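Local atomic coordinates of SIR4-interacting protein SIF2 (Saccharomyces cerevisiae, PDB entry 1R5M), a protein that antagonizes telomeric silencing, acts as a transcription corepressor in the Set3C complex and may recruit SIR4 to non-telomeric sites. Residues I60-E65 and A70-I75; T112-S117 and N121-G126; G130-W135 and T162-M167. One frame throughout, in Å; residues are numbered along the deposited sequence.

All three contacts lie in the first three WD repeats of an eight-repeat beta propeller. Contacts 1 and 2 are hairpins inside a blade: contact 1 pairs the second and third strands of one sheet, contact 2 the first and second of the next. Contact 3 bridges two blades, from the WD 2 sheet to the WD 3 sheet, by side chains alone. Contact 1 is mostly buried but ends in a salt bridge beside a sulfate; contact 2, partly buried, combines backbone pairing with an indole-isoleucine CH-pi contact; contact 3 is a small, buried leucine-serine touch. The first two meet where A62 touches I123, and contact 3 starts from contact 2's sheet, where strand 122-127 neighbours strand 132-136.

Contact 1 of 3, residues I60-E65 and A70-I75; sequences ILAYGE and ARLARI. With SO4 (sulfate ion), chain B.
E65 and R71 close one end of this hairpin with a salt bridge, R71 NH1 standing 2.7 Å from E65 OE2. The nitrogen comes in on the syn side of the carboxylate but tilted 26° out of its plane, while OE2 lies near the guanidinium plane; the two flat groups are turned 56° apart. That same NH1 carries a second acceptor, sulfate O3, at 3.0 Å, while R71 NH2 reaches sulfate O4 at an equal 3.0 Å. Two N-H groups of one arginine thus hold the anion, probably from the crystallisation liquor, and N67 and R95 bind it too.

Before reaching the glutamate, the arginine passes over Y63. R71 CB lies above the ring face, 4.1 Å from the centroid of the Y63 ring, in a CH-pi contact, and R71 CD is 3.6 Å from Y63 OH. The tyrosine ring is placed for this by a chi1 of 62°, which sets CG between its own backbone N and carbonyl carbon. A73 CB adds an oblique touch near Y63 CE2. On the other face of the sheet, A62 CB meets L72 CD2 at 3.5 Å.

Beneath these side chains the antiparallel backbone sets the register, with L61-A73 and Y63-R71 as its hydrogen-bonded pairs. Each pair makes two bonds; A73 N to L61 O, for example, measures 2.8 Å.

The hairpin forms the two middle strands of a four-stranded propeller blade. Strand 50-53 flanks 60-65, with L61 and Y63 on S51, and strand 86-95 flanks 69-77, with A73 on L88. The face bearing I60, A62 and L72 is turned to the next blade, where all three rest on W116 of strand 111-116.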
ATOM      1  N   ILE A  60      14.333  10.517   1.368  1.00 11.87           N
ATOM      2  CA  ILE A  60      13.753  10.266   2.683  1.00 12.58           C
ATOM      3  C   ILE A  60      12.869   9.028   2.778  1.00 11.20           C
ATOM      4  O   ILE A  60      11.914   8.861   2.020  1.00 11.08           O
ATOM      5  CB  ILE A  60      12.954  11.497   3.163  1.00 13.34           C
ATOM      6  CG1 ILE A  60      13.885  12.711   3.240  1.00 16.25           C
ATOM      7  CG2 ILE A  60      12.323  11.219   4.523  1.00 13.34           C
ATOM      8  CD1 ILE A  60      13.203  13.991   3.679  1.00 19.22           C
ATOM      9  N   LEU A  61      13.205   8.174   3.738  1.00 11.90           N
ATOM     10  CA  LEU A  61      12.491   6.929   3.985  1.00 10.79           C
ATOM     11  C   LEU A  61      11.958   6.876   5.413  1.00 10.96           C
ATOM     12  O   LEU A  61      12.639   7.279   6.358  1.00 12.58           O
ATOM     13  CB  LEU A  61      13.437   5.737   3.762  1.00 12.07           C
ATOM     14  CG  LEU A  61      12.935   4.329   4.104  1.00 12.03           C
ATOM     15  CD1 LEU A  61      11.792   3.955   3.176  1.00 12.68           C
ATOM     16  CD2 LEU A  61      14.077   3.321   3.965  1.00 13.53           C
ATOM     17  N   ALA A  62      10.730   6.397   5.564  1.00 10.24           N
ATOM     18  CA  ALA A  62      10.138   6.230   6.884  1.00 10.44           C
ATOM     19  C   ALA A  62       9.968   4.728   7.062  1.00  9.72           C
ATOM     20  O   ALA A  62       9.471   4.052   6.165  1.00 10.87           O
ATOM     21  CB  ALA A  62       8.779   6.913   6.957  1.00 10.54           C
ATOM     22  N   TYR A  63      10.395   4.190   8.196  1.00  9.50           N
ATOM     23  CA  TYR A  63      10.217   2.762   8.399  1.00 10.03           C
ATOM     24  C   TYR A  63       9.782   2.428   9.814  1.00  9.84           C
ATOM     25  O   TYR A  63      10.174   3.089  10.776  1.00 10.84           O
ATOM     26  CB  TYR A  63      11.490   1.991   8.008  1.00 11.46           C
ATOM     27  CG  TYR A  63      12.744   2.305   8.793  1.00 12.24           C
ATOM     28  CD1 TYR A  63      12.918   1.817  10.086  1.00 14.79           C
ATOM     29  CD2 TYR A  63      13.785   3.034   8.217  1.00 13.32           C
ATOM     30  CE1 TYR A  63      14.102   2.037  10.786  1.00 17.24           C
ATOM     31  CE2 TYR A  63      14.976   3.260   8.912  1.00 15.92           C
ATOM     32  CZ  TYR A  63      15.124   2.753  10.194  1.00 16.41           C
ATOM     33  OH  TYR A  63      16.304   2.940  10.878  1.00 19.52           O
ATOM     34  N   GLY A  64       8.934   1.415   9.927  1.00  9.60           N
ATOM     35  CA  GLY A  64       8.447   1.008  11.230  1.00 10.26           C
ATOM     36  C   GLY A  64       9.244  -0.150  11.788  1.00 11.05           C
ATOM     37  O   GLY A  64       9.702  -1.014  11.037  1.00 12.18           O
ATOM     38  N   GLU A  65       9.409  -0.174  13.105  1.00 11.71           N
ATOM     39  CA  GLU A  65      10.160  -1.241  13.748  1.00 12.19           C
ATOM     40  C   GLU A  65       9.285  -1.946  14.770  1.00 13.15           C
ATOM     41  O   GLU A  65       8.177  -1.501  15.070  1.00 12.29           O
ATOM     42  CB  GLU A  65      11.422  -0.679  14.401  1.00 13.38           C
ATOM     43  CG  GLU A  65      12.335   0.028  13.406  1.00 14.77           C
ATOM     44  CD  GLU A  65      13.509   0.714  14.068  1.00 18.36           C
ATOM     45  OE1 GLU A  65      14.403   0.010  14.579  1.00 20.62           O
ATOM     46  OE2 GLU A  65      13.531   1.962  14.081  1.00 23.09           O
ATOM     47  N   ALA A  70       9.220   4.012  15.090  1.00 11.33           N
ATOM     48  CA  ALA A  70       9.444   4.120  13.656  1.00 12.16           C
ATOM     49  C   ALA A  70      10.563   5.142  13.534  1.00 11.62           C
ATOM     50  O   ALA A  70      10.849   5.869  14.480  1.00 11.87           O
ATOM     51  CB  ALA A  70       8.186   4.620  12.944  1.00 10.70           C
ATOM     52  N   ARG A  71      11.209   5.193  12.379  1.00 10.59           N
ATOM     53  CA  ARG A  71      12.284   6.150  12.189  1.00 10.93           C
ATOM     54  C   ARG A  71      12.213   6.806  10.823  1.00 11.77           C
ATOM     55  O   ARG A  71      11.703   6.225   9.862  1.00 12.07           O
ATOM     56  CB  ARG A  71      13.649   5.467  12.357  1.00 12.12           C
ATOM     57  CG  ARG A  71      14.059   5.236  13.810  1.00 13.55           C
ATOM     58  CD  ARG A  71      15.455   4.628  13.909  1.00 15.22           C
ATOM     59  NE  ARG A  71      16.029   4.782  15.246  1.00 16.73           N
ATOM     60  CZ  ARG A  71      15.707   4.040  16.303  1.00 17.75           C
ATOM     61  NH1 ARG A  71      14.809   3.070  16.197  1.00 18.80           N
ATOM     62  NH2 ARG A  71      16.275   4.279  17.477  1.00 19.03           N
ATOM     63  N   LEU A  72      12.696   8.039  10.758  1.00 11.72           N
ATOM     64  CA  LEU A  72      12.762   8.769   9.507  1.00 11.34           C
ATOM     65  C   LEU A  72      14.253   8.773   9.203  1.00 12.68           C
ATOM     66  O   LEU A  72      15.066   9.065  10.078  1.00 12.40           O
ATOM     67  CB  LEU A  72      12.237  10.199   9.674  1.00 12.27           C
ATOM     68  CG  LEU A  72      10.753  10.320  10.038  1.00 11.56           C
ATOM     69  CD1 LEU A  72      10.361  11.791  10.082  1.00 12.13           C
ATOM     70  CD2 LEU A  72       9.903   9.577   9.009  1.00 11.31           C
ATOM     71  N   ALA A  73      14.612   8.419   7.977  1.00 12.90           N
ATOM     72  CA  ALA A  73      16.015   8.376   7.602  1.00 14.82           C
ATOM     73  C   ALA A  73      16.250   8.969   6.230  1.00 15.31           C
ATOM     74  O   ALA A  73      15.353   9.020   5.389  1.00 14.17           O
ATOM     75  CB  ALA A  73      16.518   6.940   7.633  1.00 15.66           C
ATOM     76  N   ARG A  74      17.476   9.424   6.016  1.00 16.48           N
ATOM     77  CA  ARG A  74      17.855   9.993   4.744  1.00 17.99           C
ATOM     78  C   ARG A  74      18.960   9.124   4.163  1.00 17.86           C
ATOM     79  O   ARG A  74      19.870   8.695   4.875  1.00 17.13           O
ATOM     80  CB  ARG A  74      18.341  11.428   4.941  1.00 20.98           C
ATOM     81  CG  ARG A  74      18.716  12.159   3.667  1.00 25.96           C
ATOM     82  CD  ARG A  74      18.538  13.652   3.874  1.00 31.28           C
ATOM     83  NE  ARG A  74      19.051  14.070   5.174  1.00 34.71           N
ATOM     84  CZ  ARG A  74      18.575  15.097   5.869  1.00 36.15           C
ATOM     85  NH1 ARG A  74      17.568  15.816   5.389  1.00 37.54           N
ATOM     86  NH2 ARG A  74      19.100  15.403   7.047  1.00 37.18           N
ATOM     87  N   ILE A  75      18.852   8.836   2.873  1.00 17.43           N
ATOM     88  CA  ILE A  75      19.849   8.030   2.186  1.00 20.65           C
ATOM     89  C   ILE A  75      20.412   8.849   1.034  1.00 23.69           C
ATOM     90  O   ILE A  75      19.701   9.161   0.078  1.00 24.47           O
ATOM     91  CB  ILE A  75      19.235   6.729   1.630  1.00 20.73           C
ATOM     92  CG1 ILE A  75      18.801   5.830   2.792  1.00 21.53           C
ATOM     93  CG2 ILE A  75      20.246   6.013   0.737  1.00 20.17           C
ATOM     94  CD1 ILE A  75      18.109   4.557   2.361  1.00 25.03           C
TER
HETATM   95  S   SO4 B1001      15.159   1.412  19.829  0.98 25.04           S
HETATM   96  O1  SO4 B1001      13.865   1.115  20.470  0.93 27.25           O
HETATM   97  O2  SO4 B1001      16.215   0.592  20.453  0.73 27.55           O
HETATM   98  O3  SO4 B1001      15.078   1.104  18.389  0.70 27.66           O
HETATM   99  O4  SO4 B1001      15.486   2.840  19.998  0.75 27.30           O

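Contact 2 of 3, residues T112-S117 and N121-G126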
ATOM      1  N   THR A 112       2.638  -0.843  12.837  1.00 11.82           N
ATOM      2  CA  THR A 112       1.962  -1.629  11.808  1.00 12.55           C
ATOM      3  C   THR A 112       1.546  -0.860  10.563  1.00 13.35           C
ATOM      4  O   THR A 112       1.091  -1.459   9.580  1.00 13.86           O
ATOM      5  CB  THR A 112       0.694  -2.275  12.376  1.00 12.87           C
ATOM      6  OG1 THR A 112      -0.200  -1.245  12.822  1.00 13.64           O
ATOM      7  CG2 THR A 112       1.035  -3.184  13.552  1.00 15.02           C
ATOM      8  N   CYS A 113       1.694   0.457  10.595  1.00 12.15           N
ATOM      9  CA  CYS A 113       1.273   1.263   9.460  1.00 11.91           C
ATOM     10  C   CYS A 113       1.944   2.629   9.462  1.00 10.41           C
ATOM     11  O   CYS A 113       2.140   3.231  10.518  1.00 10.20           O
ATOM     12  CB  CYS A 113      -0.255   1.426   9.520  1.00 12.77           C
ATOM     13  SG  CYS A 113      -1.053   2.238   8.106  1.00 16.15           S
ATOM     14  N   LEU A 114       2.325   3.095   8.275  1.00  9.29           N
ATOM     15  CA  LEU A 114       2.930   4.416   8.114  1.00  9.23           C
ATOM     16  C   LEU A 114       2.326   5.029   6.857  1.00 10.49           C
ATOM     17  O   LEU A 114       2.161   4.343   5.844  1.00 11.02           O
ATOM     18  CB  LEU A 114       4.451   4.336   7.952  1.00 11.09           C
ATOM     19  CG  LEU A 114       5.233   3.707   9.107  1.00 11.28           C
ATOM     20  CD1 LEU A 114       5.381   2.220   8.847  1.00 14.36           C
ATOM     21  CD2 LEU A 114       6.602   4.357   9.226  1.00 13.42           C
ATOM     22  N   ALA A 115       1.995   6.316   6.918  1.00  9.45           N
ATOM     23  CA  ALA A 115       1.404   6.982   5.766  1.00  9.40           C
ATOM     24  C   ALA A 115       1.769   8.457   5.686  1.00 10.56           C
ATOM     25  O   ALA A 115       1.392   9.243   6.553  1.00  9.36           O
ATOM     26  CB  ALA A 115      -0.120   6.835   5.801  1.00 10.81           C
ATOM     27  N   TRP A 116       2.511   8.820   4.644  1.00  9.59           N
ATOM     28  CA  TRP A 116       2.892  10.212   4.412  1.00  9.65           C
ATOM     29  C   TRP A 116       1.700  10.960   3.833  1.00  9.50           C
ATOM     30  O   TRP A 116       0.871  10.375   3.133  1.00 10.27           O
ATOM     31  CB  TRP A 116       4.009  10.325   3.365  1.00  9.32           C
ATOM     32  CG  TRP A 116       5.363   9.890   3.786  1.00  9.78           C
ATOM     33  CD1 TRP A 116       5.983   8.710   3.474  1.00 10.61           C
ATOM     34  CD2 TRP A 116       6.306  10.652   4.542  1.00  9.45           C
ATOM     35  NE1 TRP A 116       7.257   8.698   3.987  1.00  9.14           N
ATOM     36  CE2 TRP A 116       7.482   9.876   4.649  1.00 10.91           C
ATOM     37  CE3 TRP A 116       6.272  11.917   5.143  1.00 11.27           C
ATOM     38  CZ2 TRP A 116       8.616  10.325   5.332  1.00 10.81           C
ATOM     39  CZ3 TRP A 116       7.401  12.364   5.823  1.00 11.00           C
ATOM     40  CH2 TRP A 116       8.557  11.568   5.912  1.00 11.54           C
ATOM     41  N   SER A 117       1.620  12.256   4.121  1.00  9.45           N
ATOM     42  CA  SER A 117       0.570  13.082   3.545  1.00 10.01           C
ATOM     43  C   SER A 117       1.002  13.271   2.086  1.00 10.79           C
ATOM     44  O   SER A 117       2.176  13.088   1.755  1.00 12.16           O
ATOM     45  CB  SER A 117       0.499  14.430   4.264  1.00 10.39           C
ATOM     46  OG  SER A 117       1.733  15.116   4.163  1.00 10.34           O
ATOM     47  N   ASN A 121       4.904  16.540   3.864  1.00 10.68           N
ATOM     48  CA  ASN A 121       5.348  17.267   5.050  1.00 10.69           C
ATOM     49  C   ASN A 121       4.940  16.638   6.374  1.00  9.96           C
ATOM     50  O   ASN A 121       5.514  16.961   7.415  1.00 11.05           O
ATOM     51  CB  ASN A 121       4.850  18.715   5.005  1.00 11.97           C
ATOM     52  CG  ASN A 121       5.551  19.530   3.941  1.00 12.86           C
ATOM     53  OD1 ASN A 121       6.777  19.631   3.937  1.00 16.13           O
ATOM     54  ND2 ASN A 121       4.780  20.115   3.030  1.00 16.39           N
ATOM     55  N   SER A 122       3.967  15.732   6.334  1.00  9.61           N
ATOM     56  CA  SER A 122       3.497  15.077   7.549  1.00 10.37           C
ATOM     57  C   SER A 122       3.400  13.575   7.350  1.00  9.22           C
ATOM     58  O   SER A 122       3.307  13.093   6.220  1.00  9.98           O
ATOM     59  CB  SER A 122       2.119  15.609   7.935  1.00 11.27           C
ATOM     60  OG  SER A 122       2.146  17.022   8.070  1.00 11.91           O
ATOM     61  N   ILE A 123       3.414  12.836   8.450  1.00  9.27           N
ATOM     62  CA  ILE A 123       3.305  11.386   8.376  1.00  9.65           C
ATOM     63  C   ILE A 123       2.574  10.843   9.598  1.00 10.14           C
ATOM     64  O   ILE A 123       2.726  11.361  10.705  1.00  9.96           O
ATOM     65  CB  ILE A 123       4.713  10.721   8.250  1.00  8.73           C
ATOM     66  CG1 ILE A 123       4.561   9.200   8.122  1.00  9.63           C
ATOM     67  CG2 ILE A 123       5.587  11.079   9.447  1.00 10.04           C
ATOM     68  CD1 ILE A 123       5.857   8.478   7.768  1.00 10.60           C
ATOM     69  N   VAL A 124       1.749   9.825   9.380  1.00  9.48           N
ATOM     70  CA  VAL A 124       1.012   9.181  10.461  1.00  8.73           C
ATOM     71  C   VAL A 124       1.622   7.805  10.689  1.00  9.93           C
ATOM     72  O   VAL A 124       1.952   7.099   9.734  1.00 11.18           O
ATOM     73  CB  VAL A 124      -0.486   8.975  10.100  1.00  9.54           C
ATOM     74  CG1 VAL A 124      -1.154   8.057  11.127  1.00  9.98           C
ATOM     75  CG2 VAL A 124      -1.206  10.313  10.058  1.00 10.87           C
ATOM     76  N   THR A 125       1.792   7.439  11.954  1.00  8.52           N
ATOM     77  CA  THR A 125       2.308   6.120  12.301  1.00  9.44           C
ATOM     78  C   THR A 125       1.263   5.464  13.199  1.00  9.75           C
ATOM     79  O   THR A 125       0.643   6.130  14.036  1.00 10.21           O
ATOM     80  CB  THR A 125       3.671   6.189  13.044  1.00  9.94           C
ATOM     81  OG1 THR A 125       3.555   7.004  14.218  1.00 10.34           O
ATOM     82  CG2 THR A 125       4.746   6.759  12.126  1.00 11.07           C
ATOM     83  N   GLY A 126       1.045   4.168  12.991  1.00  9.72           N
ATOM     84  CA  GLY A 126       0.082   3.426  13.789  1.00  9.71           C
ATOM     85  C   GLY A 126       0.748   2.206  14.396  1.00 10.50           C
ATOM     86  O   GLY A 126       1.633   1.613  13.778  1.00 10.63           O
TER
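T112 and C113 both turn their backbone N-H toward G126 O, a classic beta bulge. T112 N makes the firmer bond to G126 O, 2.8 Å, and C113 N only a weak one; G126 N returns to C113 O. Glycine at this place leaves C113 opposite a residue without a side chain. T112 OG1 is hydrogen-bonded to I152 O of the next blade.

L114 stands across from T125, its CD2 4.2 Å from T125 CG2. The T125 hydroxyl serves another purpose: it is bonded to H96 NE2 and W135 NE1, the Ser/Thr-His-Trp network characteristic of WD repeats. A115 then pairs with V124 by two backbone bonds, and A115 O also accepts from W157 NE1.

At W116 the side chains meet most closely. I123 CD1 sits 3.9 Å from the centroid of the W116 five-membered ring and 14° off its normal, a CH-pi contact over the face. With I123 CG1 anti to the backbone N (chi1 -178°), CD1 is carried out over the indole face, while I123 CB lies 3.7 Å from W116 CE3. W116 NE1 is held by T52 O of the preceding blade.

S117 ends the pairing: its N donates to S122 O at 2.8 Å, and S122 N donates to S117 OG at 3.2 Å.

Backbone bonds thus set the register, and the apolar W116-I123 contact lies on one face, beside L114 and T125. The polar bonds of W116 NE1, T112 OG1 and A115 O cross to adjacent blades, whereas T125 OG1 joins H96 to W135 of its own sheet.

Contact 3 of 3, residues G130-W135 and T162-M167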
ATOM      1  N   GLY A 130      -3.343   0.210  18.521  1.00 10.40           N
ATOM      2  CA  GLY A 130      -4.335   1.068  17.895  1.00 10.77           C
ATOM      3  C   GLY A 130      -4.038   2.553  17.831  1.00  9.44           C
ATOM      4  O   GLY A 130      -4.676   3.285  17.073  1.00  9.71           O
ATOM      5  N   GLU A 131      -3.073   3.009  18.618  1.00  9.29           N
ATOM      6  CA  GLU A 131      -2.733   4.423  18.635  1.00  9.14           C
ATOM      7  C   GLU A 131      -2.130   4.935  17.336  1.00  9.85           C
ATOM      8  O   GLU A 131      -1.356   4.244  16.675  1.00  9.69           O
ATOM      9  CB  GLU A 131      -1.752   4.717  19.769  1.00  9.62           C
ATOM     10  CG  GLU A 131      -1.420   6.198  19.925  1.00 10.38           C
ATOM     11  CD  GLU A 131      -0.323   6.442  20.936  1.00 12.02           C
ATOM     12  OE1 GLU A 131       0.811   5.975  20.704  1.00 11.50           O
ATOM     13  OE2 GLU A 131      -0.592   7.098  21.965  1.00 11.99           O
ATOM     14  N   LEU A 132      -2.488   6.166  16.988  1.00  9.48           N
ATOM     15  CA  LEU A 132      -1.954   6.828  15.808  1.00  9.43           C
ATOM     16  C   LEU A 132      -1.254   8.093  16.293  1.00  9.74           C
ATOM     17  O   LEU A 132      -1.723   8.746  17.228  1.00 10.46           O
ATOM     18  CB  LEU A 132      -3.078   7.240  14.853  1.00  9.99           C
ATOM     19  CG  LEU A 132      -3.939   6.160  14.197  1.00  9.18           C
ATOM     20  CD1 LEU A 132      -5.175   6.817  13.585  1.00 10.90           C
ATOM     21  CD2 LEU A 132      -3.138   5.425  13.135  1.00 11.22           C
ATOM     22  N   ARG A 133      -0.120   8.419  15.683  1.00  9.05           N
ATOM     23  CA  ARG A 133       0.600   9.646  16.006  1.00  9.30           C
ATOM     24  C   ARG A 133       0.908  10.353  14.697  1.00  9.88           C
ATOM     25  O   ARG A 133       1.181   9.707  13.675  1.00  9.91           O
ATOM     26  CB  ARG A 133       1.881   9.361  16.797  1.00  8.77           C
ATOM     27  CG  ARG A 133       1.573   9.023  18.246  1.00  9.34           C
ATOM     28  CD  ARG A 133       2.784   8.736  19.125  1.00 10.80           C
ATOM     29  NE  ARG A 133       2.270   8.441  20.460  1.00 11.19           N
ATOM     30  CZ  ARG A 133       2.405   9.230  21.520  1.00 13.22           C
ATOM     31  NH1 ARG A 133       3.075  10.373  21.442  1.00 12.00           N
ATOM     32  NH2 ARG A 133       1.785   8.913  22.646  1.00 13.86           N
ATOM     33  N   LEU A 134       0.823  11.680  14.731  1.00  8.37           N
ATOM     34  CA  LEU A 134       1.059  12.526  13.569  1.00  9.50           C
ATOM     35  C   LEU A 134       2.360  13.281  13.778  1.00 10.23           C
ATOM     36  O   LEU A 134       2.564  13.892  14.830  1.00 10.03           O
ATOM     37  CB  LEU A 134      -0.097  13.518  13.416  1.00 10.82           C
ATOM     38  CG  LEU A 134       0.022  14.553  12.301  1.00 11.04           C
ATOM     39  CD1 LEU A 134      -0.051  13.860  10.943  1.00 12.19           C
ATOM     40  CD2 LEU A 134      -1.091  15.571  12.438  1.00 12.29           C
ATOM     41  N   TRP A 135       3.227  13.250  12.772  1.00  9.22           N
ATOM     42  CA  TRP A 135       4.533  13.899  12.862  1.00  9.69           C
ATOM     43  C   TRP A 135       4.861  14.754  11.644  1.00  9.70           C
ATOM     44  O   TRP A 135       4.322  14.542  10.559  1.00 10.33           O
ATOM     45  CB  TRP A 135       5.642  12.846  12.984  1.00 10.81           C
ATOM     46  CG  TRP A 135       5.317  11.652  13.838  1.00  9.40           C
ATOM     47  CD1 TRP A 135       4.536  10.579  13.497  1.00  9.98           C
ATOM     48  CD2 TRP A 135       5.791  11.397  15.164  1.00 10.23           C
ATOM     49  NE1 TRP A 135       4.500   9.672  14.531  1.00 10.27           N
ATOM     50  CE2 TRP A 135       5.260  10.149  15.567  1.00  8.75           C
ATOM     51  CE3 TRP A 135       6.614  12.101  16.052  1.00 10.41           C
ATOM     52  CZ2 TRP A 135       5.528   9.591  16.821  1.00 11.07           C
ATOM     53  CZ3 TRP A 135       6.880  11.547  17.300  1.00  9.93           C
ATOM     54  CH2 TRP A 135       6.337  10.303  17.671  1.00 10.13           C
ATOM     55  N   THR A 162      -6.164  17.525   5.271  1.00 14.98           N
ATOM     56  CA  THR A 162      -6.908  17.963   6.444  1.00 16.55           C
ATOM     57  C   THR A 162      -7.628  16.820   7.153  1.00 15.37           C
ATOM     58  O   THR A 162      -7.991  16.941   8.321  1.00 16.92           O
ATOM     59  CB  THR A 162      -7.950  19.034   6.069  1.00 17.40           C
ATOM     60  OG1 THR A 162      -8.832  18.518   5.064  1.00 19.89           O
ATOM     61  CG2 THR A 162      -7.259  20.282   5.531  1.00 19.72           C
ATOM     62  N   HIS A 163      -7.838  15.715   6.446  1.00 13.97           N
ATOM     63  CA  HIS A 163      -8.529  14.570   7.024  1.00 11.57           C
ATOM     64  C   HIS A 163      -7.855  13.264   6.662  1.00 11.35           C
ATOM     65  O   HIS A 163      -7.189  13.161   5.635  1.00 11.49           O
ATOM     66  CB  HIS A 163      -9.972  14.481   6.516  1.00 13.29           C
ATOM     67  CG  HIS A 163     -10.822  15.660   6.869  1.00 15.09           C
ATOM     68  ND1 HIS A 163     -10.722  16.871   6.221  1.00 17.84           N
ATOM     69  CD2 HIS A 163     -11.788  15.811   7.804  1.00 17.44           C
ATOM     70  CE1 HIS A 163     -11.593  17.718   6.740  1.00 17.96           C
ATOM     71  NE2 HIS A 163     -12.253  17.100   7.702  1.00 17.83           N
ATOM     72  N   ILE A 164      -8.030  12.267   7.519  1.00 10.68           N
ATOM     73  CA  ILE A 164      -7.503  10.941   7.237  1.00 10.20           C
ATOM     74  C   ILE A 164      -8.571   9.936   7.624  1.00  9.94           C
ATOM     75  O   ILE A 164      -9.465  10.232   8.423  1.00 10.34           O
ATOM     76  CB  ILE A 164      -6.221  10.577   8.044  1.00 10.13           C
ATOM     77  CG1 ILE A 164      -6.503  10.609   9.546  1.00 11.20           C
ATOM     78  CG2 ILE A 164      -5.080  11.504   7.669  1.00 10.80           C
ATOM     79  CD1 ILE A 164      -5.415   9.929  10.377  1.00 12.33           C
ATOM     80  N   ILE A 165      -8.489   8.760   7.017  1.00  9.49           N
ATOM     81  CA  ILE A 165      -9.385   7.659   7.339  1.00 10.22           C
ATOM     82  C   ILE A 165      -8.429   6.593   7.837  1.00 10.53           C
ATOM     83  O   ILE A 165      -7.399   6.342   7.208  1.00 11.13           O
ATOM     84  CB  ILE A 165     -10.096   7.084   6.109  1.00 13.18           C
ATOM     85  CG1 ILE A 165     -10.969   8.146   5.456  1.00 17.80           C
ATOM     86  CG2 ILE A 165     -10.937   5.878   6.518  1.00 15.85           C
ATOM     87  CD1 ILE A 165     -11.342   7.794   4.044  1.00 20.92           C
ATOM     88  N   SER A 166      -8.742   5.982   8.971  1.00 10.27           N
ATOM     89  CA  SER A 166      -7.892   4.925   9.501  1.00  9.55           C
ATOM     90  C   SER A 166      -8.766   3.718   9.790  1.00  9.98           C
ATOM     91  O   SER A 166      -9.923   3.858  10.183  1.00 11.11           O
ATOM     92  CB  SER A 166      -7.178   5.379  10.782  1.00  8.55           C
ATOM     93  OG  SER A 166      -8.101   5.799  11.771  1.00  9.68           O
ATOM     94  N   MET A 167      -8.220   2.530   9.567  1.00  9.48           N
ATOM     95  CA  MET A 167      -8.970   1.311   9.826  1.00  9.59           C
ATOM     96  C   MET A 167      -8.060   0.300  10.494  1.00  9.80           C
ATOM     97  O   MET A 167      -6.879   0.204  10.158  1.00 11.14           O
ATOM     98  CB  MET A 167      -9.527   0.724   8.523  1.00 12.39           C
ATOM     99  CG  MET A 167     -10.448  -0.476   8.748  1.00 13.00           C
ATOM    100  SD  MET A 167     -11.303  -1.000   7.252  1.00 15.73           S
ATOM    101  CE  MET A 167      -9.931  -1.671   6.371  1.00  9.73           C
TER
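S166 OG, touched across the contact by L132 CD1 at 3.6 Å, is gripped from elsewhere by two nitrogens, H148 NE2 and W176 NE1. This is the serine-histidine-tryptophan network of a WD40 repeat, and the contact lies between two neighbouring blades of the propeller, that of WD 2 and that of WD 3. A chi1 of 57° sets the serine OG between its own backbone N and carbonyl carbon, and there L132 CD1 meets it.

L132 is the residue that spans the gap. Besides OG, its CD1 meets S166 CB at 3.7 Å, and it also comes within 4.5 Å of I164 CD1, methyl to methyl. The backbones stay well apart, 8.9 Å between L132 CA and S166 CA, so neither strand borrows a backbone partner from the other. L132 also touches I152 and V155 on the innermost strand of the WD 3 sheet and W176 on its third, while I164 packs on W157 and W176. The leucine therefore packs against apolar groups of the neighbouring blade and against the serine, whose hydroxyl is engaged by its two nitrogen partners.

On either side of L132 in the chain, charge is handled within the WD 2 blade. R133 grips the E131 carboxylate side-on, with one nitrogen to each oxygen. E131 OE1 is also bonded to H96 ND1, probably doing for that histidine what an aspartate commonly does in WD repeats. The two bonds of the grip differ: R133 NH2 reaches E131 OE2 at 3.1 Å, whereas R133 NE gives an almost straight 176° bond to E131 OE1, 2.9 Å long, in which OE1 lies in the guanidinium plane yet is met from above the carboxylate.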